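Local coordinates for protein putative ATP-dependent endonuclease of the OLD family (Thermus scotoductus, PDB 6P74) that degrades linear and supercoiled double-stranded DNA from 5' to 3' with a metal-dependent Toprim nuclease domain and hydrolyses ATP in a DNA-stimulated ATPase domain, at residues 86-92 with 104-110. Numbering follows the deposited sequence.
Sequences NITAFRL and DLEPLDE. With SO4 (sulfate ion), chain K.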
loop_
_atom_site.group_PDB
_atom_site.type_symbol
_atom_site.label_atom_id
_atom_site.label_comp_id
_atom_site.label_asym_id
_atom_site.label_seq_id
_atom_site.Cartn_x
_atom_site.Cartn_y
_atom_site.Cartn_z
ATOM N N ASN A 86 -16.779 28.020 14.770
ATOM C CA ASN A 86 -15.366 28.099 14.408
ATOM C C ASN A 86 -14.742 26.732 14.652
ATOM O O ASN A 86 -14.523 26.339 15.804
ATOM C CB ASN A 86 -14.644 29.185 15.205
ATOM C CG ASN A 86 -15.163 30.573 14.896
ATOM O OD1 ASN A 86 -14.919 31.108 13.819
ATOM N ND2 ASN A 86 -15.887 31.162 15.841
ATOM N N ILE A 87 -14.458 26.020 13.579
ATOM C CA ILE A 87 -13.889 24.683 13.655
ATOM C C ILE A 87 -12.377 24.773 13.574
ATOM O O ILE A 87 -11.830 25.483 12.721
ATOM C CB ILE A 87 -14.437 23.799 12.526
ATOM C CG1 ILE A 87 -15.965 23.729 12.608
ATOM C CG2 ILE A 87 -13.752 22.428 12.558
ATOM C CD1 ILE A 87 -16.489 23.517 14.018
ATOM N N THR A 88 -11.693 24.032 14.446
ATOM C CA THR A 88 -10.235 24.039 14.500
ATOM C C THR A 88 -9.627 22.648 14.340
ATOM O O THR A 88 -8.411 22.494 14.512
ATOM C CB THR A 88 -9.753 24.677 15.813
ATOM O OG1 THR A 88 -9.947 23.763 16.899
ATOM C CG2 THR A 88 -10.534 25.961 16.104
ATOM N N ALA A 89 -10.427 21.634 14.014
ATOM C CA ALA A 89 -9.887 20.287 13.881
ATOM C C ALA A 89 -10.957 19.371 13.314
ATOM O O ALA A 89 -12.151 19.646 13.421
ATOM C CB ALA A 89 -9.383 19.738 15.220
ATOM N N PHE A 90 -10.503 18.280 12.705
ATOM C CA PHE A 90 -11.349 17.203 12.225
ATOM C C PHE A 90 -10.947 15.920 12.931
ATOM O O PHE A 90 -9.759 15.700 13.186
ATOM C CB PHE A 90 -11.202 17.019 10.722
ATOM C CG PHE A 90 -11.478 18.246 9.929
ATOM C CD1 PHE A 90 -12.461 19.145 10.332
ATOM C CD2 PHE A 90 -10.793 18.486 8.753
ATOM C CE1 PHE A 90 -12.740 20.276 9.585
ATOM C CE2 PHE A 90 -11.067 19.617 7.988
ATOM C CZ PHE A 90 -12.030 20.514 8.405
ATOM N N ARG A 91 -11.930 15.074 13.254
ATOM C CA ARG A 91 -11.669 13.781 13.884
ATOM C C ARG A 91 -12.297 12.682 13.042
ATOM O O ARG A 91 -13.523 12.636 12.895
ATOM C CB ARG A 91 -12.201 13.700 15.315
ATOM C CG ARG A 91 -11.816 12.383 15.962
ATOM C CD ARG A 91 -12.705 11.990 17.109
ATOM N NE ARG A 91 -12.539 12.873 18.254
ATOM C CZ ARG A 91 -13.544 13.494 18.864
ATOM N NH1 ARG A 91 -14.792 13.315 18.440
ATOM N NH2 ARG A 91 -13.305 14.281 19.908
ATOM N N LEU A 92 -11.455 11.797 12.502
ATOM C CA LEU A 92 -11.903 10.694 11.664
ATOM C C LEU A 92 -11.899 9.430 12.511
ATOM O O LEU A 92 -10.862 9.056 13.071
ATOM C CB LEU A 92 -11.012 10.528 10.431
ATOM C CG LEU A 92 -11.404 9.415 9.446
ATOM C CD1 LEU A 92 -12.758 9.682 8.851
ATOM C CD2 LEU A 92 -10.367 9.269 8.333
ATOM N N ASP A 104 -16.843 8.220 10.782
ATOM C CA ASP A 104 -17.370 9.559 10.981
ATOM C C ASP A 104 -16.237 10.561 10.809
ATOM O O ASP A 104 -15.102 10.306 11.223
ATOM C CB ASP A 104 -17.997 9.708 12.372
ATOM C CG ASP A 104 -18.968 8.590 12.697
ATOM O OD1 ASP A 104 -19.964 8.425 11.956
ATOM O OD2 ASP A 104 -18.732 7.874 13.698
ATOM N N LEU A 105 -16.541 11.689 10.183
ATOM C CA LEU A 105 -15.619 12.815 10.089
ATOM C C LEU A 105 -16.225 13.932 10.926
ATOM O O LEU A 105 -17.195 14.565 10.512
ATOM C CB LEU A 105 -15.411 13.238 8.638
ATOM C CG LEU A 105 -14.354 14.316 8.384
ATOM C CD1 LEU A 105 -12.986 13.876 8.881
ATOM C CD2 LEU A 105 -14.313 14.685 6.903
ATOM N N GLU A 106 -15.683 14.161 12.107
ATOM C CA GLU A 106 -16.424 15.127 12.891
ATOM C C GLU A 106 -15.665 16.439 13.007
ATOM O O GLU A 106 -14.435 16.438 13.177
ATOM C CB GLU A 106 -16.714 14.614 14.301
ATOM C CG GLU A 106 -17.437 13.302 14.375
ATOM C CD GLU A 106 -17.412 12.748 15.784
ATOM O OE1 GLU A 106 -18.449 12.858 16.479
ATOM O OE2 GLU A 106 -16.341 12.234 16.201
ATOM N N PRO A 107 -16.378 17.564 12.960
ATOM C CA PRO A 107 -15.750 18.847 13.261
ATOM C C PRO A 107 -15.654 19.064 14.765
ATOM O O PRO A 107 -16.510 18.637 15.546
ATOM C CB PRO A 107 -16.702 19.857 12.613
ATOM C CG PRO A 107 -18.050 19.228 12.809
ATOM C CD PRO A 107 -17.817 17.716 12.667
ATOM N N LEU A 108 -14.593 19.746 15.159
ATOM C CA LEU A 108 -14.303 20.037 16.551
ATOM C C LEU A 108 -14.032 21.523 16.692
ATOM O O LEU A 108 -13.397 22.129 15.824
ATOM C CB LEU A 108 -13.075 19.247 17.060
ATOM C CG LEU A 108 -13.161 17.735 17.224
ATOM C CD1 LEU A 108 -11.833 17.216 17.750
ATOM C CD2 LEU A 108 -14.287 17.363 18.167
ATOM N N ASP A 109 -14.485 22.099 17.798
ATOM C CA ASP A 109 -14.215 23.495 18.083
ATOM C C ASP A 109 -12.955 23.621 18.941
ATOM O O ASP A 109 -12.333 22.632 19.349
ATOM C CB ASP A 109 -15.437 24.165 18.740
ATOM C CG ASP A 109 -15.785 23.586 20.127
ATOM O OD1 ASP A 109 -14.938 22.898 20.739
ATOM O OD2 ASP A 109 -16.917 23.833 20.615
ATOM N N GLU A 110 -12.582 24.874 19.208
ATOM C CA GLU A 110 -11.446 25.198 20.062
ATOM C C GLU A 110 -11.301 24.243 21.240
ATOM O O GLU A 110 -10.204 23.761 21.535
ATOM C CB GLU A 110 -11.602 26.635 20.553
ATOM C CG GLU A 110 -10.445 27.133 21.365
ATOM C CD GLU A 110 -10.645 28.557 21.815
ATOM O OE1 GLU A 110 -11.002 28.765 22.995
ATOM O OE2 GLU A 110 -10.460 29.468 20.979
HETATM S S SO4 K . -18.644 10.770 6.562
HETATM O O1 SO4 K . -18.285 10.951 7.968
HETATM O O2 SO4 K . -18.586 12.044 5.851
HETATM O O3 SO4 K . -17.725 9.829 5.921
HETATM O O4 SO4 K . -20.003 10.242 6.495
HETATM O O HOH W 1 -13.623 27.067 18.019
#
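R91 and E106 form a hydrogen-bonded pair of an antiparallel hairpin, with R91 N to E106 O at 2.9 Å and E106 N to R91 O at 2.8 Å. Followed outward, the R91 side chain rises from the sheet and leans across to strand 104-109, side by side with the E106 side chain and pointing the same way. Its CB lies near E106 O, and CG, anti to the backbone N (chi1 -176°), carries the chain on, so that CD comes within 3.8 Å of E106 OE2. A bend at chi3 (-68°) then turns the guanidinium, whose NH1 makes a salt bridge to E106 OE2 at 2.9 Å. That oxygen lies in the guanidinium plane, but NH1 meets it from above the carboxylate plane. The planes are 59° apart and E106 OE1 stays 4.2 Å from R91 NH1, so the pairing is single. L108 CD2 covers one guanidinium face, 3.7 Å from NH2, while NE has a long, weak ion pair with E71.

Toward the other end, a classic beta bulge sets T88 and A89 against the single L108: T88 N donates to L108 O (2.9 Å) and L108 N to A89 O (3.0 Å).

R91, A89 and L108 lie on the sheet face where their side chains touch strand 70-76, which also pairs with 86-92 through backbone bonds. On the opposite face, F90, L92 and L105 pack on V44 of helix 34-45, and F90 and P107 on M129 of helix 127-132.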